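Local coordinates for ferripyochelin binding protein (PDB 3R3R) that binds a zinc ion and, as a left-handed beta-helix protein of the gamma-class carbonic anhydrase family, may have a related enzymatic activity, at residues A[124-129]-A[162-167]; A[135-140]-A[148-153]; A[46-49]-A[54-57]. One frame throughout, in Å; residues are numbered along the deposited sequence.

In the fold
Contact 3 is buried near the centre of the chain and joins two consecutive sides of one coil; its apolar methyls meet inside the beta-helix, while Arg49 lies near the zinc site. Contacts 1 and 2 lie about 21 and 22 Å, centre to centre, from contact 3 and are partly buried. Contact 1 sets the C-terminal helix 158-182 against an outer side of the coil, and contact 2 lies at the far end, a methyl pair edged by exposed polar chains. These two touch: Ile127 and Leu139 pack together, and strand 151-155 leads to helix 158-182. Contact 2 shares sheet 17-18 to 138-139 with contact 3, and the sheet holding strands 125-127 and 151-155 with contact 1.

Contact 1: A[124-129]-A[162-167]; sequences DVMIGA and SGLQYS
Leu164 turns its CG beside its own backbone N, opposite the carbonyl carbon (chi1 -62°), and in this rotamer its two methyls reach from helix 158-182 to the segment 124-126. Met126 meets it by a different route: CG lies opposite the backbone N (chi1 -176°), the chain runs out straight to SD, and a bend at chi3 (-36°) swings CE back toward the leucine.

The two methyls of Leu164 divide the work. CD1 sits against the backbone of Asp124, 3.6 Å from its CA and 3.7 Å from its C, so main chain rather than side chain forms this part of the surface. CD2 comes within 3.8 Å of Val125 O and 4.1 Å of Met126 CE, where the thioether chain slants across the leucine. That last touch belongs to one of two modelled positions of Met126 and is correspondingly less certain. Leu156, from the loop before the helix, touches both Met126 and Leu164 and adds to the apolar patch.

The carboxylate of Asp124 is engaged elsewhere. OD1 forms a salt bridge with Arg106 NE, while OD2 has a long, weak ion pair with Arg161 NH1, one turn or so before Leu164 on the helix. Val125 turns its own side chain away from the helix, to the other side of the strand.

In gamma-class carbonic anhydrases a C-terminal helix likewise packs along the outside of the left-handed beta-helix, and here Leu164 is one residue by which it rests on the coil at 124-126. With methyls meeting backbone and thioether, this contact rests on shape and burial of apolar surface; the salt bridge of Asp124 with Arg106 stays within the coils, and the polar link Asp124 makes to the helix is the long, weak pair with Arg161.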
loop_
_atom_site.group_PDB
_atom_site.type_symbol
_atom_site.label_atom_id
_atom_site.label_comp_id
_atom_site.label_asym_id
_atom_site.label_seq_id
_atom_site.Cartn_x
_atom_site.Cartn_y
_atom_site.Cartn_z
ATOM N N ASP A 124 12.734 -5.711 -0.463
ATOM C CA ASP A 124 13.719 -5.330 -1.491
ATOM C C ASP A 124 13.334 -5.898 -2.862
ATOM O O ASP A 124 14.121 -6.596 -3.513
ATOM C CB ASP A 124 15.129 -5.771 -1.097
ATOM C CG ASP A 124 15.603 -5.106 0.181
ATOM O OD1 ASP A 124 15.555 -3.865 0.248
ATOM O OD2 ASP A 124 15.990 -5.819 1.130
ATOM N N VAL A 125 12.120 -5.581 -3.304
ATOM C CA VAL A 125 11.611 -6.064 -4.580
ATOM C C VAL A 125 11.097 -4.880 -5.379
ATOM O O VAL A 125 10.534 -3.926 -4.809
ATOM C CB VAL A 125 10.460 -7.079 -4.368
ATOM C CG1 VAL A 125 9.688 -7.365 -5.667
ATOM C CG2 VAL A 125 11.017 -8.375 -3.797
ATOM N N MET A 126 11.313 -4.924 -6.697
ATOM C CA MET A 126 10.689 -3.948 -7.582
ATOM C C MET A 126 9.767 -4.646 -8.545
ATOM O O MET A 126 10.122 -5.679 -9.127
ATOM C CB MET A 126 11.740 -3.194 -8.387
ATOM C CG MET A 126 11.209 -2.085 -9.277
ATOM S SD MET A 126 12.617 -1.266 -10.073
ATOM C CE MET A 126 13.822 -1.335 -8.753
ATOM N N ILE A 127 8.581 -4.077 -8.719
ATOM C CA ILE A 127 7.597 -4.576 -9.684
ATOM C C ILE A 127 7.412 -3.496 -10.744
ATOM O O ILE A 127 7.161 -2.365 -10.414
ATOM C CB ILE A 127 6.268 -4.876 -8.974
ATOM C CG1 ILE A 127 6.493 -5.970 -7.905
ATOM C CG2 ILE A 127 5.164 -5.264 -9.977
ATOM C CD1 ILE A 127 5.410 -6.089 -6.916
ATOM N N GLY A 128 7.557 -3.869 -12.009
ATOM C CA GLY A 128 7.412 -2.910 -13.092
ATOM C C GLY A 128 5.988 -2.378 -13.208
ATOM O O GLY A 128 5.026 -3.025 -12.809
ATOM N N ALA A 129 5.848 -1.205 -13.812
ATOM C CA ALA A 129 4.535 -0.624 -14.077
ATOM C C ALA A 129 3.649 -1.594 -14.852
ATOM O O ALA A 129 4.118 -2.337 -15.716
ATOM C CB ALA A 129 4.698 0.666 -14.855
ATOM N N SER A 162 19.362 0.367 -3.671
ATOM C CA SER A 162 19.417 1.622 -2.942
ATOM C C SER A 162 18.248 2.538 -3.324
ATOM O O SER A 162 17.712 3.277 -2.484
ATOM C CB SER A 162 20.747 2.322 -3.210
ATOM O OG SER A 162 20.831 3.503 -2.445
ATOM N N GLY A 163 17.856 2.495 -4.594
ATOM C CA GLY A 163 16.772 3.329 -5.093
ATOM C C GLY A 163 15.447 3.060 -4.403
ATOM O O GLY A 163 14.603 3.953 -4.338
ATOM N N LEU A 164 15.241 1.842 -3.908
ATOM C CA LEU A 164 14.016 1.538 -3.172
ATOM C C LEU A 164 13.924 2.407 -1.917
ATOM O O LEU A 164 12.866 2.960 -1.593
ATOM C CB LEU A 164 13.994 0.068 -2.783
ATOM C CG LEU A 164 13.993 -0.883 -3.978
ATOM C CD1 LEU A 164 14.145 -2.291 -3.467
ATOM C CD2 LEU A 164 12.713 -0.787 -4.819
ATOM N N GLN A 165 15.041 2.530 -1.208
ATOM C CA GLN A 165 15.066 3.368 -0.018
ATOM C C GLN A 165 14.952 4.857 -0.363
ATOM O O GLN A 165 14.249 5.612 0.317
ATOM C CB GLN A 165 16.342 3.104 0.782
ATOM C CG GLN A 165 16.365 3.828 2.126
ATOM C CD GLN A 165 15.301 3.308 3.084
ATOM O OE1 GLN A 165 15.217 2.106 3.341
ATOM N NE2 GLN A 165 14.477 4.210 3.610
ATOM N N TYR A 166 15.655 5.265 -1.418
ATOM C CA TYR A 166 15.604 6.650 -1.883
ATOM C C TYR A 166 14.170 7.070 -2.217
ATOM O O TYR A 166 13.745 8.164 -1.845
ATOM C CB TYR A 166 16.531 6.864 -3.085
ATOM C CG TYR A 166 17.997 6.649 -2.778
ATOM C CD1 TYR A 166 18.481 6.771 -1.482
ATOM C CD2 TYR A 166 18.897 6.320 -3.783
ATOM C CE1 TYR A 166 19.822 6.578 -1.197
ATOM C CE2 TYR A 166 20.237 6.120 -3.507
ATOM C CZ TYR A 166 20.697 6.252 -2.210
ATOM O OH TYR A 166 22.034 6.057 -1.918
ATOM N N SER A 167 13.419 6.199 -2.881
ATOM C CA SER A 167 12.027 6.488 -3.206
ATOM C C SER A 167 11.204 6.756 -1.936
ATOM O O SER A 167 10.477 7.746 -1.840
ATOM C CB SER A 167 11.432 5.309 -3.974
ATOM O OG SER A 167 10.059 5.516 -4.240
#

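Contact 2: A[135-140]-A[148-153]; sequences QHKRLE and SPVKQI
Leu139 and Val150 meet tip to tip, CD2 of the leucine 4.0 Å from CG2 of the valine, and this methyl pair is the closely packed part of the contact. Both residues are buried. Val150 holds CG2 in the crowded position between its backbone N and carbonyl carbon (chi1 -70°), with its side chain directed at strand 138-139. Val133 touches both residues and backs the pair, while Tyr145 lies against Leu139.

Toward solvent the contact loosens into long, exposed chains. Lys137 runs its aliphatic part past the valine, CE only brushing Val150 CG2 at 4.5 Å. Farther along the strand, the extended chains of Glu140 and Gln152 slant across each other. Glu140 OE1 lies 3.0 Å from the atom modelled as Gln152 OE1, but the amide is probably turned over in the model, and with it reversed a hydrogen bond is possible. Gln152 also rests on Tyr143 and Tyr145, which lie on the strand beside its own.

Strand 138-139 is the last of its parallel sheet, and strand 151-155 pairs antiparallel with 143-146 after the short connection containing the cis peptide before Pro149. The resulting beta-hairpin follows the last coil of the left-handed beta-helix and probably caps its C-terminal end, with Leu139 and Val150 packed beside it.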
loop_
_atom_site.group_PDB
_atom_site.type_symbol
_atom_site.label_atom_id
_atom_site.label_comp_id
_atom_site.label_asym_id
_atom_site.label_seq_id
_atom_site.Cartn_x
_atom_site.Cartn_y
_atom_site.Cartn_z
ATOM N N GLN A 135 -2.898 -14.399 -7.411
ATOM C CA GLN A 135 -3.182 -14.881 -6.063
ATOM C C GLN A 135 -2.140 -15.894 -5.623
ATOM O O GLN A 135 -1.744 -16.766 -6.405
ATOM C CB GLN A 135 -4.568 -15.527 -5.967
ATOM C CG GLN A 135 -5.679 -14.500 -6.021
ATOM C CD GLN A 135 -7.048 -15.097 -5.715
ATOM O OE1 GLN A 135 -7.280 -16.279 -5.952
ATOM N NE2 GLN A 135 -7.958 -14.281 -5.189
ATOM N N HIS A 136 -1.698 -15.761 -4.375
ATOM C CA HIS A 136 -0.809 -16.723 -3.725
ATOM C C HIS A 136 0.603 -16.760 -4.277
ATOM O O HIS A 136 1.400 -17.574 -3.840
ATOM C CB HIS A 136 -1.433 -18.125 -3.703
ATOM C CG HIS A 136 -2.807 -18.126 -3.125
ATOM N ND1 HIS A 136 -3.053 -17.789 -1.811
ATOM C CD2 HIS A 136 -4.016 -18.337 -3.695
ATOM C CE1 HIS A 136 -4.356 -17.816 -1.590
ATOM N NE2 HIS A 136 -4.962 -18.143 -2.718
ATOM N N LYS A 137 0.942 -15.851 -5.182
ATOM C CA LYS A 137 2.292 -15.818 -5.745
ATOM C C LYS A 137 3.291 -15.216 -4.756
ATOM O O LYS A 137 3.034 -14.154 -4.197
ATOM C CB LYS A 137 2.284 -14.968 -7.014
ATOM C CG LYS A 137 3.612 -14.785 -7.725
ATOM C CD LYS A 137 4.015 -15.995 -8.516
ATOM C CE LYS A 137 5.259 -15.662 -9.348
ATOM N NZ LYS A 137 5.681 -16.807 -10.198
ATOM N N ARG A 138 4.422 -15.890 -4.553
ATOM C CA ARG A 138 5.504 -15.368 -3.722
ATOM C C ARG A 138 6.572 -14.756 -4.626
ATOM O O ARG A 138 7.041 -15.422 -5.552
ATOM C CB ARG A 138 6.113 -16.486 -2.861
ATOM C CG ARG A 138 7.331 -16.035 -2.066
ATOM C CD ARG A 138 7.866 -17.145 -1.176
ATOM N NE ARG A 138 7.000 -17.356 -0.019
ATOM C CZ ARG A 138 7.063 -16.657 1.113
ATOM N NH1 ARG A 138 7.959 -15.684 1.260
ATOM N NH2 ARG A 138 6.217 -16.925 2.100
ATOM N N LEU A 139 6.956 -13.507 -4.355
ATOM C CA LEU A 139 8.023 -12.838 -5.096
ATOM C C LEU A 139 9.261 -12.770 -4.216
ATOM O O LEU A 139 9.261 -12.147 -3.156
ATOM C CB LEU A 139 7.617 -11.424 -5.503
ATOM C CG LEU A 139 6.366 -11.335 -6.380
ATOM C CD1 LEU A 139 6.300 -10.001 -7.097
ATOM C CD2 LEU A 139 6.296 -12.474 -7.383
ATOM N N GLU A 140 10.312 -13.424 -4.679
ATOM C CA GLU A 140 11.575 -13.563 -3.975
ATOM C C GLU A 140 12.309 -12.225 -3.823
ATOM O O GLU A 140 12.423 -11.449 -4.779
ATOM C CB GLU A 140 12.430 -14.539 -4.809
ATOM C CG GLU A 140 13.771 -14.902 -4.300
ATOM C CD GLU A 140 14.439 -16.030 -5.104
ATOM O OE1 GLU A 140 14.049 -16.354 -6.260
ATOM O OE2 GLU A 140 15.401 -16.582 -4.565
ATOM N N SER A 148 2.276 -9.328 -16.960
ATOM C CA SER A 148 0.941 -9.737 -16.548
ATOM C C SER A 148 0.659 -11.165 -17.061
ATOM O O SER A 148 0.271 -11.339 -18.216
ATOM C CB SER A 148 -0.080 -8.736 -17.097
ATOM O OG SER A 148 -1.398 -9.127 -16.793
ATOM N N PRO A 149 0.853 -12.193 -16.209
ATOM C CA PRO A 149 1.339 -12.151 -14.827
ATOM C C PRO A 149 2.860 -11.964 -14.778
ATOM O O PRO A 149 3.576 -12.199 -15.765
ATOM C CB PRO A 149 0.946 -13.532 -14.283
ATOM C CG PRO A 149 1.059 -14.421 -15.465
ATOM C CD PRO A 149 0.596 -13.580 -16.652
ATOM N N VAL A 150 3.362 -11.551 -13.624
ATOM C CA VAL A 150 4.778 -11.214 -13.549
ATOM C C VAL A 150 5.688 -12.403 -13.793
ATOM O O VAL A 150 5.369 -13.536 -13.441
ATOM C CB VAL A 150 5.181 -10.603 -12.183
ATOM C CG1 VAL A 150 4.596 -9.210 -12.008
ATOM C CG2 VAL A 150 4.813 -11.541 -11.003
ATOM N N LYS A 151 6.853 -12.097 -14.338
ATOM C CA LYS A 151 7.967 -13.025 -14.444
ATOM C C LYS A 151 9.124 -12.408 -13.672
ATOM O O LYS A 151 9.259 -11.219 -13.624
ATOM C CB LYS A 151 8.405 -13.189 -15.897
ATOM C CG LYS A 151 7.336 -13.743 -16.807
ATOM C CD LYS A 151 6.868 -15.067 -16.298
ATOM C CE LYS A 151 6.068 -15.856 -17.361
ATOM N NZ LYS A 151 4.619 -15.527 -17.460
ATOM N N GLN A 152 9.956 -13.252 -13.073
ATOM C CA GLN A 152 11.182 -12.789 -12.430
ATOM C C GLN A 152 12.189 -12.498 -13.527
ATOM O O GLN A 152 12.574 -13.407 -14.262
ATOM C CB GLN A 152 11.730 -13.870 -11.504
ATOM C CG GLN A 152 12.859 -13.365 -10.621
ATOM C CD GLN A 152 13.485 -14.459 -9.794
ATOM O OE1 GLN A 152 13.201 -14.611 -8.600
ATOM N NE2 GLN A 152 14.342 -15.235 -10.424
ATOM N N ILE A 153 12.623 -11.248 -13.648
ATOM C CA ILE A 153 13.454 -10.831 -14.775
ATOM C C ILE A 153 14.938 -11.008 -14.460
ATOM O O ILE A 153 15.675 -11.628 -15.235
ATOM C CB ILE A 153 13.169 -9.351 -15.158
ATOM C CG1 ILE A 153 11.675 -9.134 -15.403
ATOM C CG2 ILE A 153 13.978 -8.923 -16.380
ATOM C CD1 ILE A 153 11.127 -9.993 -16.502
#

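Contact 3: A[46-49]-A[54-57]; sequences VVIR and YVAI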
loop_
_atom_site.group_PDB
_atom_site.type_symbol
_atom_site.label_atom_id
_atom_site.label_comp_id
_atom_site.label_asym_id
_atom_site.label_seq_id
_atom_site.Cartn_x
_atom_site.Cartn_y
_atom_site.Cartn_z
ATOM N N VAL A 46 -7.300 8.278 -3.277
ATOM C CA VAL A 46 -7.031 6.899 -2.882
ATOM C C VAL A 46 -8.205 6.382 -2.065
ATOM O O VAL A 46 -8.775 7.124 -1.267
ATOM C CB VAL A 46 -5.741 6.853 -2.025
ATOM C CG1 VAL A 46 -5.560 5.511 -1.347
ATOM C CG2 VAL A 46 -4.526 7.152 -2.879
ATOM N N VAL A 47 -8.542 5.107 -2.230
ATOM C CA VAL A 47 -9.474 4.433 -1.321
ATOM C C VAL A 47 -8.745 3.338 -0.562
ATOM O O VAL A 47 -8.078 2.502 -1.179
ATOM C CB VAL A 47 -10.639 3.755 -2.069
ATOM C CG1 VAL A 47 -11.638 3.163 -1.067
ATOM C CG2 VAL A 47 -11.343 4.744 -3.001
ATOM N N ILE A 48 -8.871 3.326 0.767
ATOM C CA ILE A 48 -8.363 2.219 1.584
ATOM C C ILE A 48 -9.545 1.737 2.397
ATOM O O ILE A 48 -10.023 2.462 3.265
ATOM C CB ILE A 48 -7.210 2.627 2.517
ATOM C CG1 ILE A 48 -6.139 3.401 1.734
ATOM C CG2 ILE A 48 -6.630 1.378 3.173
ATOM C CD1 ILE A 48 -4.940 3.858 2.555
ATOM N N ARG A 49 -10.036 0.534 2.106
ATOM C CA ARG A 49 -11.272 0.058 2.703
ATOM C C ARG A 49 -11.007 -1.184 3.550
ATOM O O ARG A 49 -10.874 -2.291 3.019
ATOM C CB ARG A 49 -12.331 -0.175 1.614
ATOM C CG ARG A 49 -13.703 -0.553 2.161
ATOM C CD ARG A 49 -14.859 -0.157 1.239
ATOM N NE ARG A 49 -14.850 -0.776 -0.093
ATOM C CZ ARG A 49 -15.374 -1.968 -0.401
ATOM N NH1 ARG A 49 -15.356 -2.400 -1.665
ATOM N NH2 ARG A 49 -15.938 -2.732 0.538
ATOM N N TYR A 54 -8.750 -6.242 7.950
ATOM C CA TYR A 54 -7.928 -5.082 8.278
ATOM C C TYR A 54 -6.882 -4.787 7.216
ATOM O O TYR A 54 -6.511 -5.655 6.399
ATOM C CB TYR A 54 -7.260 -5.233 9.651
ATOM C CG TYR A 54 -6.117 -6.215 9.717
ATOM C CD1 TYR A 54 -4.817 -5.798 9.486
ATOM C CD2 TYR A 54 -6.330 -7.559 10.030
ATOM C CE1 TYR A 54 -3.756 -6.671 9.558
ATOM C CE2 TYR A 54 -5.258 -8.460 10.104
ATOM C CZ TYR A 54 -3.971 -7.995 9.861
ATOM O OH TYR A 54 -2.883 -8.837 9.921
ATOM N N VAL A 55 -6.405 -3.540 7.254
ATOM C CA VAL A 55 -5.299 -3.056 6.438
ATOM C C VAL A 55 -4.263 -2.459 7.386
ATOM O O VAL A 55 -4.604 -1.604 8.204
ATOM C CB VAL A 55 -5.777 -1.972 5.452
ATOM C CG1 VAL A 55 -4.597 -1.454 4.647
ATOM C CG2 VAL A 55 -6.865 -2.520 4.528
ATOM N N ALA A 56 -3.021 -2.938 7.313
ATOM C CA ALA A 56 -1.937 -2.412 8.155
ATOM C C ALA A 56 -0.840 -1.897 7.247
ATOM O O ALA A 56 -0.366 -2.635 6.376
ATOM C CB ALA A 56 -1.395 -3.488 9.114
ATOM N N ILE A 57 -0.465 -0.630 7.420
ATOM C CA ILE A 57 0.533 0.006 6.569
ATOM C C ILE A 57 1.671 0.527 7.438
ATOM O O ILE A 57 1.449 1.339 8.327
ATOM C CB ILE A 57 -0.079 1.124 5.699
ATOM C CG1 ILE A 57 -1.280 0.583 4.903
ATOM C CG2 ILE A 57 0.978 1.676 4.761
ATOM C CD1 ILE A 57 -1.929 1.584 3.950
#
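Ile48 faces Val55 and Ile57 across the interior of a left-handed beta-helix, the hexapeptide-repeat fold of gamma-class carbonic anhydrases. Strands 47-49 and 54-57 are consecutive sides of one coil; their short axes approach to 8.0 Å, and their directions differ by 125°, as expected for the turn at a corner of the triangular prism.

The Ile48 side chain fills the angle between them. Its CB points at the second strand and is the fork from which two branches leave. CG2, opposite the backbone N, goes to Val55 and sits over its isopropyl group, 3.8 Å from Val55 CG1 and 4.1 Å from both Val55 CG2 and Val55 CB. The longer branch leaves through CG1, set beside the backbone N (chi1 -49°), and continues fully extended (chi2 -180°). CG1 carries CD1 off to the side of the valine branch, toward Ile57, where the two delta methyls meet tip to tip, CD1 to CD1, at 4.0 Å. One isoleucine thus serves two residues on the inward-facing side of strand 54-57. Leu69 from the next coil touches both Ile48 and Ile57, and Val34 from the preceding one touches Ile48, which shows how such layers stack along the helix axis.

Arg49, one residue on, starts its side chain away from strand 54-57. NH2 forms a salt bridge with Asp51 OD2, and the side chain runs beside the zinc ligand His70, its nearest atom about 5 Å from the zinc ion. Adjacent residues of one strand thus face the apolar core and the neighbourhood of the metal site. Arg49 also offers its backbone to the contact: its carbonyl O lies 4.3 Å from Val55 CG2.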